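Local coordinates for hypothetical protein (Plasmodium falciparum, PDB 1ZSO) that is of unknown function but belongs to a eukaryotic family of proteins that probably bind zinc ions, at residues C28-L33 / R53-L58; F36-S41 / I71-Y76. All coordinates share one frame; numbering follows the deposited sequence.

Interaction 1: residues C28-L33 / R53-L58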
loop_
_atom_site.group_PDB
_atom_site.type_symbol
_atom_site.label_atom_id
_atom_site.label_comp_id
_atom_site.label_asym_id
_atom_site.label_seq_id
_atom_site.Cartn_x
_atom_site.Cartn_y
_atom_site.Cartn_z
ATOM N N CYS B 28 2.543 -1.555 21.045
ATOM C CA CYS B 28 1.485 -1.507 20.051
ATOM C C CYS B 28 1.046 -2.894 19.577
ATOM O O CYS B 28 1.702 -3.892 19.860
ATOM C CB CYS B 28 1.923 -0.649 18.894
ATOM S SG CYS B 28 3.548 -1.034 18.270
ATOM N N ASP B 29 -0.090 -2.956 18.888
ATOM C CA ASP B 29 -0.659 -4.229 18.471
ATOM C C ASP B 29 -0.577 -4.392 16.948
ATOM O O ASP B 29 0.162 -3.681 16.286
ATOM C CB ASP B 29 -2.107 -4.331 18.972
ATOM C CG ASP B 29 -3.079 -3.422 18.196
ATOM O OD1 ASP B 29 -4.263 -3.816 18.042
ATOM O OD2 ASP B 29 -2.671 -2.326 17.724
ATOM N N ASP B 30 -1.346 -5.329 16.408
ATOM C CA ASP B 30 -1.362 -5.615 14.970
ATOM C C ASP B 30 -2.009 -4.519 14.154
ATOM O O ASP B 30 -1.728 -4.398 12.968
ATOM C CB ASP B 30 -2.100 -6.914 14.699
ATOM C CG ASP B 30 -1.281 -8.139 15.059
ATOM O OD1 ASP B 30 -0.161 -7.973 15.580
ATOM O OD2 ASP B 30 -1.761 -9.275 14.814
ATOM N N GLU B 31 -2.885 -3.746 14.797
ATOM C CA GLU B 31 -3.532 -2.586 14.194
ATOM C C GLU B 31 -2.544 -1.414 14.007
ATOM O O GLU B 31 -2.822 -0.487 13.272
ATOM C CB GLU B 31 -4.734 -2.115 15.055
ATOM C CG GLU B 31 -5.779 -3.197 15.416
ATOM C CD GLU B 31 -6.850 -2.715 16.452
ATOM O OE1 GLU B 31 -7.257 -1.520 16.402
ATOM O OE2 GLU B 31 -7.303 -3.537 17.307
ATOM N N TYR B 32 -1.390 -1.449 14.663
ATOM C CA TYR B 32 -0.528 -0.308 14.645
ATOM C C TYR B 32 -0.245 0.143 13.199
ATOM O O TYR B 32 0.082 -0.660 12.286
ATOM C CB TYR B 32 0.789 -0.558 15.424
ATOM C CG TYR B 32 1.627 0.690 15.485
ATOM C CD1 TYR B 32 1.344 1.687 16.382
ATOM C CD2 TYR B 32 2.628 0.923 14.547
ATOM C CE1 TYR B 32 2.084 2.871 16.391
ATOM C CE2 TYR B 32 3.346 2.080 14.541
ATOM C CZ TYR B 32 3.085 3.058 15.486
ATOM O OH TYR B 32 3.802 4.239 15.464
ATOM N N LEU B 33 -0.372 1.453 13.003
ATOM C CA LEU B 33 -0.147 2.056 11.691
ATOM C C LEU B 33 1.282 2.525 11.516
ATOM O O LEU B 33 1.648 3.581 12.061
ATOM C CB LEU B 33 -1.083 3.236 11.457
ATOM C CG LEU B 33 -1.034 3.627 9.993
ATOM C CD1 LEU B 33 -1.493 2.435 9.180
ATOM C CD2 LEU B 33 -1.903 4.832 9.698
ATOM N N ARG B 53 0.356 -1.776 7.853
ATOM C CA ARG B 53 0.313 -2.621 9.071
ATOM C C ARG B 53 1.045 -3.938 8.874
ATOM O O ARG B 53 1.084 -4.459 7.768
ATOM C CB ARG B 53 -1.125 -2.956 9.441
ATOM C CG ARG B 53 -1.913 -1.759 9.964
ATOM C CD ARG B 53 -3.289 -1.724 9.343
ATOM N NE ARG B 53 -3.169 -1.739 7.871
ATOM C CZ ARG B 53 -3.035 -0.649 7.110
ATOM N NH1 ARG B 53 -3.053 0.559 7.673
ATOM N NH2 ARG B 53 -2.897 -0.771 5.785
ATOM N N LYS B 54 1.548 -4.516 9.968
ATOM C CA LYS B 54 2.341 -5.756 9.902
ATOM C C LYS B 54 1.484 -6.958 9.434
ATOM O O LYS B 54 1.996 -8.030 9.188
ATOM C CB LYS B 54 2.980 -6.053 11.285
ATOM C CG LYS B 54 2.039 -6.824 12.225
ATOM C CD LYS B 54 2.271 -6.500 13.667
ATOM C CE LYS B 54 3.191 -7.464 14.342
ATOM N NZ LYS B 54 3.593 -6.922 15.712
ATOM N N THR B 55 0.166 -6.773 9.353
ATOM C CA THR B 55 -0.748 -7.845 8.985
ATOM C C THR B 55 -1.092 -7.770 7.514
ATOM O O THR B 55 -1.714 -8.702 6.995
ATOM C CB THR B 55 -2.088 -7.742 9.766
ATOM O OG1 THR B 55 -2.595 -6.440 9.598
ATOM C CG2 THR B 55 -1.901 -8.000 11.289
ATOM N N ASP B 56 -0.706 -6.672 6.853
ATOM C CA ASP B 56 -1.022 -6.481 5.424
ATOM C C ASP B 56 -0.328 -7.558 4.597
ATOM O O ASP B 56 0.827 -7.899 4.852
ATOM C CB ASP B 56 -0.621 -5.081 4.933
ATOM C CG ASP B 56 -1.409 -3.965 5.603
ATOM O OD1 ASP B 56 -2.373 -4.290 6.314
ATOM O OD2 ASP B 56 -1.076 -2.763 5.401
ATOM N N ILE B 57 -1.056 -8.131 3.626
ATOM C CA ILE B 57 -0.536 -9.256 2.812
ATOM C C ILE B 57 -0.543 -8.886 1.340
ATOM O O ILE B 57 -1.596 -8.873 0.718
ATOM C CB ILE B 57 -1.366 -10.562 3.022
ATOM C CG1 ILE B 57 -1.272 -11.022 4.473
ATOM C CG2 ILE B 57 -0.881 -11.680 2.107
ATOM C CD1 ILE B 57 -2.274 -12.113 4.861
ATOM N N LEU B 58 0.642 -8.604 0.791
ATOM C CA LEU B 58 0.814 -8.282 -0.628
ATOM C C LEU B 58 1.677 -9.336 -1.295
ATOM O O LEU B 58 2.827 -9.557 -0.891
ATOM C CB LEU B 58 1.490 -6.933 -0.825
ATOM C CG LEU B 58 1.124 -5.735 0.049
ATOM C CD1 LEU B 58 1.786 -4.453 -0.472
ATOM C CD2 LEU B 58 -0.357 -5.489 0.148
HETATM O O HOH W 1 2.945 -4.279 15.729
#

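Interaction 2: residues F36-S41 / I71-Y76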
loop_
_atom_site.group_PDB
_atom_site.type_symbol
_atom_site.label_atom_id
_atom_site.label_comp_id
_atom_site.label_asym_id
_atom_site.label_seq_id
_atom_site.Cartn_x
_atom_site.Cartn_y
_atom_site.Cartn_z
ATOM N N PHE B 36 6.133 6.100 7.317
ATOM C CA PHE B 36 7.537 6.389 7.013
ATOM C C PHE B 36 7.591 7.324 5.857
ATOM O O PHE B 36 6.679 7.346 5.010
ATOM C CB PHE B 36 8.284 5.113 6.622
ATOM C CG PHE B 36 8.541 4.178 7.777
ATOM C CD1 PHE B 36 9.561 4.431 8.655
ATOM C CD2 PHE B 36 7.765 3.051 7.960
ATOM C CE1 PHE B 36 9.800 3.575 9.745
ATOM C CE2 PHE B 36 7.987 2.199 9.025
ATOM C CZ PHE B 36 9.016 2.460 9.917
ATOM N N ASN B 37 8.665 8.102 5.830
ATOM C CA ASN B 37 9.163 8.590 4.589
ATOM C C ASN B 37 10.257 7.645 4.082
ATOM O O ASN B 37 11.187 7.276 4.807
ATOM C CB ASN B 37 9.759 9.972 4.718
ATOM C CG ASN B 37 8.768 11.041 5.111
ATOM O OD1 ASN B 37 7.554 10.942 4.931
ATOM N ND2 ASN B 37 9.324 12.130 5.621
ATOM N N ILE B 38 10.138 7.276 2.812
ATOM C CA ILE B 38 11.092 6.382 2.162
ATOM C C ILE B 38 11.776 6.976 0.931
ATOM O O ILE B 38 11.375 8.019 0.392
ATOM C CB ILE B 38 10.405 5.084 1.757
ATOM C CG1 ILE B 38 9.360 5.379 0.675
ATOM C CG2 ILE B 38 9.795 4.417 3.043
ATOM C CD1 ILE B 38 8.901 4.155 -0.138
ATOM N N ARG B 39 12.815 6.273 0.505
ATOM C CA ARG B 39 13.556 6.596 -0.708
ATOM C C ARG B 39 13.912 5.319 -1.478
ATOM O O ARG B 39 14.109 4.228 -0.911
ATOM C CB ARG B 39 14.829 7.360 -0.361
ATOM C CG ARG B 39 15.528 8.025 -1.562
ATOM C CD ARG B 39 16.961 8.226 -1.189
ATOM N NE ARG B 39 17.826 8.534 -2.318
ATOM C CZ ARG B 39 18.231 9.764 -2.620
ATOM N NH1 ARG B 39 17.807 10.802 -1.894
ATOM N NH2 ARG B 39 19.042 9.958 -3.672
ATOM N N ASP B 40 13.966 5.469 -2.782
ATOM C CA ASP B 40 14.448 4.419 -3.650
ATOM C C ASP B 40 15.939 4.191 -3.357
ATOM O O ASP B 40 16.738 5.128 -3.323
ATOM C CB ASP B 40 14.187 4.852 -5.084
ATOM C CG ASP B 40 14.532 3.812 -6.099
ATOM O OD1 ASP B 40 15.092 2.740 -5.727
ATOM O OD2 ASP B 40 14.281 4.109 -7.303
ATOM N N SER B 41 16.308 2.950 -3.086
ATOM C CA SER B 41 17.686 2.621 -2.776
ATOM C C SER B 41 18.559 2.686 -4.016
ATOM O O SER B 41 19.808 2.731 -3.910
ATOM C CB SER B 41 17.771 1.224 -2.158
ATOM O OG SER B 41 17.292 0.244 -3.047
ATOM N N ILE B 71 6.297 -1.112 -3.641
ATOM C CA ILE B 71 6.280 -0.016 -4.565
ATOM C C ILE B 71 7.077 -0.418 -5.800
ATOM O O ILE B 71 8.091 -1.094 -5.702
ATOM C CB ILE B 71 6.763 1.297 -3.880
ATOM C CG1 ILE B 71 6.612 2.502 -4.800
ATOM C CG2 ILE B 71 8.214 1.229 -3.380
ATOM C CD1 ILE B 71 6.801 3.795 -4.031
ATOM N N LYS B 72 6.558 -0.046 -6.962
ATOM C CA LYS B 72 7.254 -0.163 -8.210
ATOM C C LYS B 72 7.681 1.277 -8.555
ATOM O O LYS B 72 6.885 2.113 -9.018
ATOM C CB LYS B 72 6.342 -0.781 -9.266
ATOM C CG LYS B 72 6.927 -0.915 -10.657
ATOM C CD LYS B 72 5.893 -1.547 -11.565
ATOM C CE LYS B 72 6.516 -2.248 -12.772
ATOM N NZ LYS B 72 6.951 -1.259 -13.812
ATOM N N TRP B 73 8.946 1.558 -8.229
ATOM C CA TRP B 73 9.521 2.900 -8.291
ATOM C C TRP B 73 9.455 3.511 -9.668
ATOM O O TRP B 73 9.217 4.718 -9.788
ATOM C CB TRP B 73 10.975 2.871 -7.836
ATOM C CG TRP B 73 11.148 2.785 -6.369
ATOM C CD1 TRP B 73 11.635 1.745 -5.673
ATOM C CD2 TRP B 73 10.864 3.809 -5.417
ATOM N NE1 TRP B 73 11.673 2.038 -4.347
ATOM C CE2 TRP B 73 11.185 3.297 -4.158
ATOM C CE3 TRP B 73 10.332 5.110 -5.509
ATOM C CZ2 TRP B 73 11.061 4.043 -3.008
ATOM C CZ3 TRP B 73 10.175 5.821 -4.385
ATOM C CH2 TRP B 73 10.567 5.310 -3.140
ATOM N N THR B 74 9.654 2.694 -10.701
ATOM C CA THR B 74 9.648 3.188 -12.079
ATOM C C THR B 74 8.868 2.266 -13.047
ATOM O O THR B 74 8.446 1.158 -12.697
ATOM C CB THR B 74 11.123 3.424 -12.631
ATOM O OG1 THR B 74 11.751 2.192 -13.022
ATOM C CG2 THR B 74 12.007 4.093 -11.604
ATOM N N GLU B 75 8.726 2.711 -14.293
ATOM C CA GLU B 75 8.137 1.869 -15.342
ATOM C C GLU B 75 8.890 0.550 -15.606
ATOM O O GLU B 75 8.416 -0.276 -16.362
ATOM C CB GLU B 75 7.963 2.655 -16.660
ATOM C CG GLU B 75 9.264 3.076 -17.388
ATOM C CD GLU B 75 9.552 4.607 -17.323
ATOM O OE1 GLU B 75 9.772 5.128 -16.176
ATOM O OE2 GLU B 75 9.573 5.262 -18.428
ATOM N N TYR B 76 10.033 0.322 -14.967
ATOM C CA TYR B 76 10.757 -0.926 -15.176
ATOM C C TYR B 76 10.354 -1.982 -14.149
ATOM O O TYR B 76 9.836 -1.661 -13.092
ATOM C CB TYR B 76 12.266 -0.657 -15.197
ATOM C CG TYR B 76 12.659 0.051 -16.464
ATOM C CD1 TYR B 76 12.625 1.450 -16.560
ATOM C CD2 TYR B 76 12.997 -0.679 -17.600
ATOM C CE1 TYR B 76 12.981 2.092 -17.768
ATOM C CE2 TYR B 76 13.328 -0.060 -18.777
ATOM C CZ TYR B 76 13.315 1.316 -18.856
ATOM O OH TYR B 76 13.649 1.889 -20.057
#

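Interaction 1: residues C28-L33 / R53-L58
Lys54 and Thr55 meet the Asp30 carboxylate from the same side of its plane. The Thr55 methyl CG2 is the more nearly above it, displaced toward CB and OD2; Lys54 CD comes in toward OD1, 3.4 Å away. The other flat group is the Arg53 guanidinium. At its edge, nearly in plane, NE donates to the syn lone pair of Asp56 OD1, 3.1 Å away. The pair is a salt bridge, with a second, weak bond from NH2 to OD2. Asp56 OD2 takes Arg53 N at 3.0 Å from above the carboxylate plane. Backbone N and guanidinium together tie Arg53 to Asp56, inside the type I turn from Arg53 to Asp56.

A second type I turn, Asp29 to Tyr32, faces it. Asp30 CB packs on Thr55 CG2 at 3.6 Å, the two side chains crossing at about a right angle. Lys54 reaches past Asp30, and its NZ lies 3.9 Å from Asp30 OD1, a long salt bridge. A water accepts from Lys54 NZ and donates to Asp29 O, so it ties the two turns together. Arg53 CG rests 3.3 Å from Tyr32 O.

Tyr79 of the second subunit packs on Leu33 and Arg53. The turns lie beside one end of the sheet holding strands 34-40 and 46-52. One leads into strand 34-40; the other follows strand 46-52.

Interaction 2: residues F36-S41 / I71-Y76
Asp40 stacks on the indole of Trp73, at the end of a strand of an antiparallel three-stranded sheet. Strand 34-40 is the middle strand, between 46-52 and 112-117. Trp73 comes from the loop after strand 69-71.

Asp40 CB sits over the five-membered ring, 3.6 Å from its centroid and 17° off the normal. This is a CH-pi contact. CG is anti to the backbone N (chi1 -175°) and continues over the pyrrole part of the ring, 3.5 Å from Trp73 CG. There the carboxylate lies almost parallel to the indole, with planes 3° apart. OD1 reaches Trp73 CD1 at 3.6 Å. OD2 lies near Trp73 CG and CB. Both oxygens also have partners just along the chain. OD1 accepts from Thr42 N, which makes an Asx turn, and OD2 bonds to Ser43 OG. These bonds hold the carboxylate flat and probably offset some of its charge above the ring.

The opposite indole face carries Ile71 CG2, 3.6 Å above the plane and offset toward the rim. Ile38 adds its CD1, which approaches the six-membered ring obliquely, 3.6 Å from Trp73 CZ2. Trp73 NE1 donates to Gly111 O, which helps hold the rotation of the ring. Farther along the loop, Thr74 OG1 accepts from Tyr76 N in an ST turn. Beneath Asp40 itself the fit is close: its backbone N lies over the indole face, 3.2 Å from Trp73 CZ2.

How the interactions relate
Interactions 1 and 2 lie at the two ends of strand 34-40. Residues 28-33 lead into the strand, and residues 36-41 carry most of it and its exit. Their centres are about 20 Å apart, and they share no direct touch. The segments alternate along the chain: 36-41 follows 28-33, and 71-76 follows 53-58. Across the dimer their segments meet: Lys72 of one subunit, next to Trp73, packs on Leu33 of the other. Its backbone N bonds to Gln51 OE1 and its NZ to Asn121 OD1 of that second subunit. Both contacts therefore border the subunit interface. Neither can be tied to an active site, as none has been assigned.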